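Local coordinates for protein Rho guanyl nucleotide exchange factor (Rom2), putative (Aspergillus fumigatus Af293, PDB 5O51) that probably acts as a guanine-nucleotide exchange factor for Rho-type GTPases, the part here being its CNH domain, a beta-propeller, at residues A[63-76]-A[79-91]. Residues are numbered along the deposited sequence; the frame is centred on the assembly and turned at random.
Sequences SQVTQIDTLEEYQL and VLANKTLSSYPME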
ATOM      1  N   SER A  63       1.572  19.256  -4.533  1.00 41.75           N
ATOM      2  CA  SER A  63       0.908  18.894  -5.734  1.00 45.28           C
ATOM      3  C   SER A  63       1.285  17.488  -6.146  1.00 40.90           C
ATOM      4  O   SER A  63       2.341  17.026  -5.788  1.00 39.66           O
ATOM      5  CB  SER A  63       1.242  19.964  -6.808  1.00 52.44           C
ATOM      6  OG  SER A  63       2.294  19.552  -7.646  1.00 58.13           O
ATOM      7  N   GLN A  64       0.409  16.813  -6.901  1.00 41.81           N
ATOM      8  CA  GLN A  64       0.649  15.440  -7.387  1.00 45.45           C
ATOM      9  C   GLN A  64       0.982  14.454  -6.251  1.00 40.41           C
ATOM     10  O   GLN A  64       1.946  13.705  -6.364  1.00 37.77           O
ATOM     11  CB  GLN A  64       1.815  15.440  -8.374  1.00 53.80           C
ATOM     12  CG  GLN A  64       1.718  16.493  -9.455  1.00 66.00           C
ATOM     13  CD  GLN A  64       0.580  16.205 -10.376  1.00 67.89           C
ATOM     14  OE1 GLN A  64       0.514  15.133 -10.983  1.00 75.31           O
ATOM     15  NE2 GLN A  64      -0.327  17.165 -10.512  1.00 75.79           N
ATOM     16  N   VAL A  65       0.250  14.519  -5.141  1.00 39.24           N
ATOM     17  CA  VAL A  65       0.537  13.635  -3.957  1.00 34.17           C
ATOM     18  C   VAL A  65       0.040  12.229  -4.271  1.00 31.65           C
ATOM     19  O   VAL A  65      -1.171  11.993  -4.300  1.00 41.62           O
ATOM     20  CB  VAL A  65      -0.092  14.132  -2.659  1.00 34.71           C
ATOM     21  CG1 VAL A  65       0.303  13.194  -1.512  1.00 34.05           C
ATOM     22  CG2 VAL A  65       0.392  15.569  -2.363  1.00 36.37           C
ATOM     23  N   THR A  66       0.963  11.314  -4.563  1.00 34.97           N
ATOM     24  CA  THR A  66       0.572   9.962  -4.955  1.00 38.50           C
ATOM     25  C   THR A  66       0.670   8.915  -3.838  1.00 36.17           C
ATOM     26  O   THR A  66       0.077   7.880  -3.992  1.00 42.38           O
ATOM     27  CB  THR A  66       1.389   9.462  -6.131  1.00 35.30           C
ATOM     28  OG1 THR A  66       2.756   9.500  -5.733  1.00 39.81           O
ATOM     29  CG2 THR A  66       1.188  10.367  -7.396  1.00 37.69           C
ATOM     30  N   GLN A  67       1.448   9.153  -2.774  1.00 38.09           N
ATOM     31  CA  GLN A  67       1.539   8.198  -1.662  1.00 36.76           C
ATOM     32  C   GLN A  67       1.826   8.945  -0.364  1.00 36.39           C
ATOM     33  O   GLN A  67       2.499   9.995  -0.323  1.00 37.29           O
ATOM     34  CB  GLN A  67       2.524   7.061  -2.037  1.00 43.96           C
ATOM     35  CG  GLN A  67       2.395   5.815  -1.199  1.00 45.24           C
ATOM     36  CD  GLN A  67       3.589   4.874  -1.241  1.00 47.17           C
ATOM     37  OE1 GLN A  67       4.269   4.670  -2.287  1.00 37.31           O
ATOM     38  NE2 GLN A  67       3.856   4.264  -0.068  1.00 40.94           N
ATOM     39  N   ILE A  68       1.228   8.462   0.716  1.00 35.04           N
ATOM     40  CA  ILE A  68       1.287   9.084   2.018  1.00 32.21           C
ATOM     41  C   ILE A  68       1.240   8.013   3.134  1.00 36.94           C
ATOM     42  O   ILE A  68       0.528   6.998   3.017  1.00 38.84           O
ATOM     43  CB  ILE A  68       0.168  10.123   2.178  1.00 38.75           C
ATOM     44  CG1 ILE A  68       0.478  11.095   3.295  1.00 40.62           C
ATOM     45  CG2 ILE A  68      -1.229   9.506   2.375  1.00 37.88           C
ATOM     46  CD1 ILE A  68      -0.383  12.366   3.182  1.00 50.47           C
ATOM     47  N   ASP A  69       2.004   8.229   4.185  1.00 35.03           N
ATOM     48  CA  ASP A  69       2.079   7.331   5.351  1.00 37.99           C
ATOM     49  C   ASP A  69       2.610   8.107   6.564  1.00 42.82           C
ATOM     50  O   ASP A  69       2.836   9.360   6.477  1.00 39.12           O
ATOM     51  CB  ASP A  69       3.005   6.165   5.044  1.00 39.91           C
ATOM     52  CG  ASP A  69       2.606   4.849   5.780  1.00 53.33           C
ATOM     53  OD1 ASP A  69       1.868   4.857   6.813  1.00 42.10           O
ATOM     54  OD2 ASP A  69       3.068   3.810   5.298  1.00 64.07           O
ATOM     55  N   THR A  70       2.749   7.402   7.691  1.00 40.54           N
ATOM     56  CA  THR A  70       3.290   7.953   8.970  1.00 45.60           C
ATOM     57  C   THR A  70       4.346   7.042   9.581  1.00 48.52           C
ATOM     58  O   THR A  70       4.351   5.882   9.261  1.00 47.46           O
ATOM     59  CB  THR A  70       2.230   8.055  10.092  1.00 49.17           C
ATOM     60  OG1 THR A  70       1.519   6.810  10.190  1.00 48.14           O
ATOM     61  CG2 THR A  70       1.263   9.215   9.861  1.00 48.81           C
ATOM     62  N   LEU A  71       5.219   7.595  10.447  1.00 51.18           N
ATOM     63  CA  LEU A  71       5.981   6.862  11.509  1.00 45.66           C
ATOM     64  C   LEU A  71       5.516   7.417  12.818  1.00 47.02           C
ATOM     65  O   LEU A  71       6.009   8.444  13.257  1.00 47.37           O
ATOM     66  CB  LEU A  71       7.481   7.159  11.437  1.00 50.22           C
ATOM     67  CG  LEU A  71       8.373   6.297  10.564  1.00 58.03           C
ATOM     68  CD1 LEU A  71       7.940   6.525   9.152  1.00 62.57           C
ATOM     69  CD2 LEU A  71       9.866   6.648  10.734  1.00 58.58           C
ATOM     70  N   GLU A  72       4.559   6.779  13.457  1.00 46.73           N
ATOM     71  CA  GLU A  72       3.839   7.426  14.564  1.00 57.59           C
ATOM     72  C   GLU A  72       4.755   7.571  15.801  1.00 54.38           C
ATOM     73  O   GLU A  72       4.613   8.530  16.587  1.00 50.79           O
ATOM     74  CB  GLU A  72       2.520   6.659  14.869  1.00 66.97           C
ATOM     75  CG  GLU A  72       1.457   7.439  15.656  1.00 75.88           C
ATOM     76  CD  GLU A  72       0.276   7.977  14.812  1.00 77.34           C
ATOM     77  OE1 GLU A  72       0.520   8.744  13.870  1.00 67.94           O
ATOM     78  OE2 GLU A  72      -0.911   7.680  15.117  1.00 78.68           O
ATOM     79  N   GLU A  73       5.723   6.664  15.904  1.00 53.24           N
ATOM     80  CA  GLU A  73       6.669   6.617  17.018  1.00 65.98           C
ATOM     81  C   GLU A  73       7.577   7.847  17.028  1.00 64.25           C
ATOM     82  O   GLU A  73       7.953   8.308  18.128  1.00 55.02           O
ATOM     83  CB  GLU A  73       7.496   5.307  16.970  1.00 68.49           C
ATOM     84  CG  GLU A  73       8.598   5.165  18.009  1.00 86.32           C
ATOM     85  CD  GLU A  73       8.078   5.022  19.437  1.00 95.24           C
ATOM     86  OE1 GLU A  73       7.363   4.034  19.722  1.00108.81           O
ATOM     87  OE2 GLU A  73       8.396   5.886  20.281  1.00 92.71           O
ATOM     88  N   TYR A  74       7.909   8.332  15.811  1.00 57.06           N
ATOM     89  CA  TYR A  74       8.756   9.517  15.568  1.00 55.08           C
ATOM     90  C   TYR A  74       7.978  10.771  15.169  1.00 49.99           C
ATOM     91  O   TYR A  74       8.558  11.775  14.750  1.00 46.94           O
ATOM     92  CB  TYR A  74       9.753   9.177  14.471  1.00 57.39           C
ATOM     93  CG  TYR A  74      10.709   8.179  14.986  1.00 62.45           C
ATOM     94  CD1 TYR A  74      10.421   6.829  14.947  1.00 72.07           C
ATOM     95  CD2 TYR A  74      11.880   8.589  15.608  1.00 68.93           C
ATOM     96  CE1 TYR A  74      11.302   5.900  15.482  1.00 82.27           C
ATOM     97  CE2 TYR A  74      12.771   7.679  16.141  1.00 73.36           C
ATOM     98  CZ  TYR A  74      12.483   6.332  16.073  1.00 84.01           C
ATOM     99  OH  TYR A  74      13.377   5.420  16.586  1.00 82.79           O
ATOM    100  N   GLN A  75       6.657  10.695  15.261  1.00 45.24           N
ATOM    101  CA  GLN A  75       5.779  11.796  14.899  1.00 44.62           C
ATOM    102  C   GLN A  75       6.161  12.422  13.526  1.00 42.80           C
ATOM    103  O   GLN A  75       6.246  13.638  13.405  1.00 40.87           O
ATOM    104  CB  GLN A  75       5.756  12.811  16.040  1.00 49.02           C
ATOM    105  CG  GLN A  75       5.121  12.260  17.354  1.00 50.43           C
ATOM    106  CD  GLN A  75       3.609  12.032  17.184  1.00 54.77           C
ATOM    107  OE1 GLN A  75       2.790  12.986  17.195  1.00 51.56           O
ATOM    108  NE2 GLN A  75       3.242  10.778  16.940  1.00 53.73           N
ATOM    109  N   LEU A  76       6.364  11.557  12.522  1.00 42.23           N
ATOM    110  CA  LEU A  76       6.654  11.980  11.137  1.00 45.87           C
ATOM    111  C   LEU A  76       5.529  11.608  10.170  1.00 41.39           C
ATOM    112  O   LEU A  76       5.022  10.433  10.142  1.00 37.38           O
ATOM    113  CB  LEU A  76       7.980  11.398  10.621  1.00 46.17           C
ATOM    114  CG  LEU A  76       9.245  11.834  11.339  1.00 54.33           C
ATOM    115  CD1 LEU A  76      10.467  11.184  10.702  1.00 57.29           C
ATOM    116  CD2 LEU A  76       9.401  13.331  11.380  1.00 53.69           C
ATOM    117  N   VAL A  79       5.494  11.883   2.817  1.00 37.82           N
ATOM    118  CA  VAL A  79       4.733  12.343   1.640  1.00 36.71           C
ATOM    119  C   VAL A  79       5.526  12.192   0.338  1.00 37.84           C
ATOM    120  O   VAL A  79       6.598  12.749   0.212  1.00 41.27           O
ATOM    121  CB  VAL A  79       4.344  13.815   1.828  1.00 37.42           C
ATOM    122  CG1 VAL A  79       3.664  14.395   0.586  1.00 39.67           C
ATOM    123  CG2 VAL A  79       3.430  13.944   3.056  1.00 43.91           C
ATOM    124  N   LEU A  80       4.957  11.488  -0.644  1.00 37.10           N
ATOM    125  CA  LEU A  80       5.495  11.375  -1.991  1.00 35.14           C
ATOM    126  C   LEU A  80       4.644  12.274  -2.930  1.00 39.55           C
ATOM    127  O   LEU A  80       3.490  11.968  -3.172  1.00 39.42           O
ATOM    128  CB  LEU A  80       5.488   9.951  -2.458  1.00 39.69           C
ATOM    129  CG  LEU A  80       6.057   9.666  -3.866  1.00 47.28           C
ATOM    130  CD1 LEU A  80       7.484  10.165  -3.975  1.00 45.11           C
ATOM    131  CD2 LEU A  80       6.019   8.178  -4.193  1.00 47.58           C
ATOM    132  N   ALA A  81       5.224  13.415  -3.392  1.00 38.97           N
ATOM    133  CA  ALA A  81       4.531  14.479  -4.151  1.00 36.92           C
ATOM    134  C   ALA A  81       5.368  14.806  -5.389  1.00 38.33           C
ATOM    135  O   ALA A  81       6.543  15.216  -5.285  1.00 40.72           O
ATOM    136  CB  ALA A  81       4.353  15.726  -3.318  1.00 35.56           C
ATOM    137  N   ASN A  82       4.800  14.527  -6.545  1.00 42.04           N
ATOM    138  CA  ASN A  82       5.490  14.750  -7.821  1.00 47.79           C
ATOM    139  C   ASN A  82       6.898  14.202  -7.780  1.00 47.99           C
ATOM    140  O   ASN A  82       7.892  14.918  -8.038  1.00 48.46           O
ATOM    141  CB  ASN A  82       5.478  16.232  -8.146  1.00 44.25           C
ATOM    142  CG  ASN A  82       5.677  16.508  -9.643  1.00 51.30           C
ATOM    143  OD1 ASN A  82       5.490  15.649 -10.492  1.00 55.23           O
ATOM    144  ND2 ASN A  82       6.036  17.733  -9.948  1.00 53.01           N
ATOM    145  N   LYS A  83       6.957  12.944  -7.345  1.00 47.18           N
ATOM    146  CA  LYS A  83       8.171  12.096  -7.287  1.00 51.11           C
ATOM    147  C   LYS A  83       9.220  12.465  -6.281  1.00 49.01           C
ATOM    148  O   LYS A  83      10.277  11.831  -6.223  1.00 48.38           O
ATOM    149  CB  LYS A  83       8.770  11.906  -8.674  1.00 56.15           C
ATOM    150  CG  LYS A  83       7.713  11.397  -9.635  1.00 56.26           C
ATOM    151  CD  LYS A  83       8.314  11.201 -11.004  1.00 66.08           C
ATOM    152  CE  LYS A  83       7.357  10.413 -11.886  1.00 75.67           C
ATOM    153  NZ  LYS A  83       7.686  10.614 -13.320  1.00 84.64           N
ATOM    154  N   THR A  84       8.892  13.411  -5.414  1.00 49.75           N
ATOM    155  CA  THR A  84       9.788  13.799  -4.341  1.00 52.58           C
ATOM    156  C   THR A  84       9.202  13.310  -3.021  1.00 52.88           C
ATOM    157  O   THR A  84       8.036  13.676  -2.673  1.00 39.95           O
ATOM    158  CB  THR A  84       9.960  15.325  -4.292  1.00 53.61           C
ATOM    159  OG1 THR A  84      10.454  15.772  -5.550  1.00 64.92           O
ATOM    160  CG2 THR A  84      10.952  15.749  -3.193  1.00 53.14           C
ATOM    161  N   LEU A  85      10.046  12.566  -2.289  1.00 45.76           N
ATOM    162  CA  LEU A  85       9.747  12.029  -0.976  1.00 43.64           C
ATOM    163  C   LEU A  85      10.248  12.950   0.103  1.00 43.49           C
ATOM    164  O   LEU A  85      11.412  13.308   0.106  1.00 45.17           O
ATOM    165  CB  LEU A  85      10.359  10.616  -0.832  1.00 43.52           C
ATOM    166  CG  LEU A  85      10.084   9.897   0.520  1.00 49.50           C
ATOM    167  CD1 LEU A  85       8.567   9.649   0.712  1.00 47.79           C
ATOM    168  CD2 LEU A  85      10.850   8.572   0.617  1.00 46.91           C
ATOM    169  N   SER A  86       9.373  13.317   1.047  1.00 45.55           N
ATOM    170  CA  SER A  86       9.712  14.260   2.121  1.00 42.16           C
ATOM    171  C   SER A  86       9.051  13.903   3.445  1.00 43.66           C
ATOM    172  O   SER A  86       7.978  13.314   3.473  1.00 41.70           O
ATOM    173  CB  SER A  86       9.265  15.738   1.806  1.00 47.85           C
ATOM    174  OG  SER A  86       9.439  16.172   0.456  1.00 47.08           O
ATOM    175  N   SER A  87       9.616  14.401   4.530  1.00 39.87           N
ATOM    176  CA  SER A  87       9.009  14.284   5.817  1.00 42.99           C
ATOM    177  C   SER A  87       8.453  15.622   6.292  1.00 44.24           C
ATOM    178  O   SER A  87       8.914  16.695   5.903  1.00 45.16           O
ATOM    179  CB  SER A  87      10.029  13.764   6.815  1.00 45.90           C
ATOM    180  OG  SER A  87      10.897  14.819   7.207  1.00 50.66           O
ATOM    181  N   TYR A  88       7.430  15.568   7.120  1.00 40.34           N
ATOM    182  CA  TYR A  88       6.964  16.742   7.856  1.00 38.83           C
ATOM    183  C   TYR A  88       6.769  16.315   9.311  1.00 43.23           C
ATOM    184  O   TYR A  88       6.348  15.182   9.579  1.00 46.51           O
ATOM    185  CB  TYR A  88       5.619  17.210   7.354  1.00 37.76           C
ATOM    186  CG  TYR A  88       5.540  17.727   5.972  1.00 35.56           C
ATOM    187  CD1 TYR A  88       5.506  16.863   4.898  1.00 37.83           C
ATOM    188  CD2 TYR A  88       5.407  19.118   5.718  1.00 41.56           C
ATOM    189  CE1 TYR A  88       5.360  17.324   3.607  1.00 34.16           C
ATOM    190  CE2 TYR A  88       5.343  19.602   4.410  1.00 39.57           C
ATOM    191  CZ  TYR A  88       5.325  18.668   3.374  1.00 38.81           C
ATOM    192  OH  TYR A  88       5.220  19.058   2.084  1.00 45.12           O
ATOM    193  N   PRO A  89       6.973  17.223  10.260  1.00 46.17           N
ATOM    194  CA  PRO A  89       6.540  16.804  11.587  1.00 45.77           C
ATOM    195  C   PRO A  89       5.004  16.750  11.692  1.00 43.09           C
ATOM    196  O   PRO A  89       4.289  17.515  11.044  1.00 44.32           O
ATOM    197  CB  PRO A  89       7.133  17.884  12.522  1.00 48.67           C
ATOM    198  CG  PRO A  89       7.310  19.093  11.683  1.00 49.05           C
ATOM    199  CD  PRO A  89       7.437  18.631  10.231  1.00 47.13           C
ATOM    200  N   MET A  90       4.525  15.856  12.532  1.00 40.82           N
ATOM    201  CA  MET A  90       3.074  15.670  12.697  1.00 46.48           C
ATOM    202  C   MET A  90       2.339  16.883  13.213  1.00 45.04           C
ATOM    203  O   MET A  90       1.136  17.059  12.970  1.00 39.13           O
ATOM    204  CB  MET A  90       2.777  14.478  13.644  1.00 50.78           C
ATOM    205  CG  MET A  90       1.531  13.727  13.211  1.00 71.01           C
ATOM    206  SD  MET A  90       1.907  12.549  11.883  1.00 65.97           S
ATOM    207  CE  MET A  90       2.500  11.226  12.938  1.00 48.89           C
ATOM    208  N   GLU A  91       3.033  17.739  13.939  1.00 47.03           N
ATOM    209  CA  GLU A  91       2.413  19.011  14.304  1.00 47.41           C
ATOM    210  C   GLU A  91       2.000  19.873  13.082  1.00 45.76           C
ATOM    211  O   GLU A  91       1.053  20.661  13.210  1.00 46.85           O
ATOM    212  CB  GLU A  91       3.274  19.779  15.319  1.00 57.57           C
ATOM    213  CG  GLU A  91       4.670  20.115  14.843  1.00 70.85           C
ATOM    214  CD  GLU A  91       5.596  20.671  15.931  1.00 86.59           C
ATOM    215  OE1 GLU A  91       5.113  21.049  17.028  1.00 85.13           O
ATOM    216  OE2 GLU A  91       6.827  20.743  15.656  1.00 82.43           O
TER
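Gln64 CG lies over one face of the Asn82 side-chain amide, 4.0 Å from Asn82 CG, while the Gln64 amide itself turns away, its plane 70° from that of Asn82. At the other end the amide of Gln75 is held flat: its NE2 reaches the carbonyl O of Glu72 at 2.7 Å, in the carbonyl plane and on a lone pair, with the acceptor only 4° out of the amide plane. The Met90 side chain crosses that of Gln75 at about a right angle, its CB facing Gln75 OE1 and its CE the NE2. Bent at chi2 and chi3, its thioether turns back across the hairpin, where CE meets Glu72 OE1 at 3.3 Å and SD lies near Thr70 CG2. Met90 N also donates to Gln75 O.

Between these ends runs an antiparallel ladder illustrating how a bulge shifts register. A classic beta bulge sets two residues, Thr66 and Gln67, opposite the single Leu80: Thr66 N donates to Leu80 O, and Leu80 N returns a bond to Gln67 O at 2.9 Å. Val65, Ile68, Val79 and Ala81 share one face. There Val79 CG1 packs on Val65 CG1, while CG2, anti to the carbonyl carbon, reaches Ile68 CG1 at 4.1 Å. This face turns to strand 22-28, where Cys24 touches both Val65 and Ile68; Gln67, on the other face, donates through NE2 to Phe116 O.

Strand 65-71 is the first strand of a four-stranded propeller blade, at one edge of its antiparallel sheet, and touches strands 22-28 and 115-120 of the neighbouring blades. The chemistry implies a division of labour: backbone bonds set the bulged register, apolar side chains pack together on one face, and methionine, just past the blade's third strand, folds back against the hairpin turn.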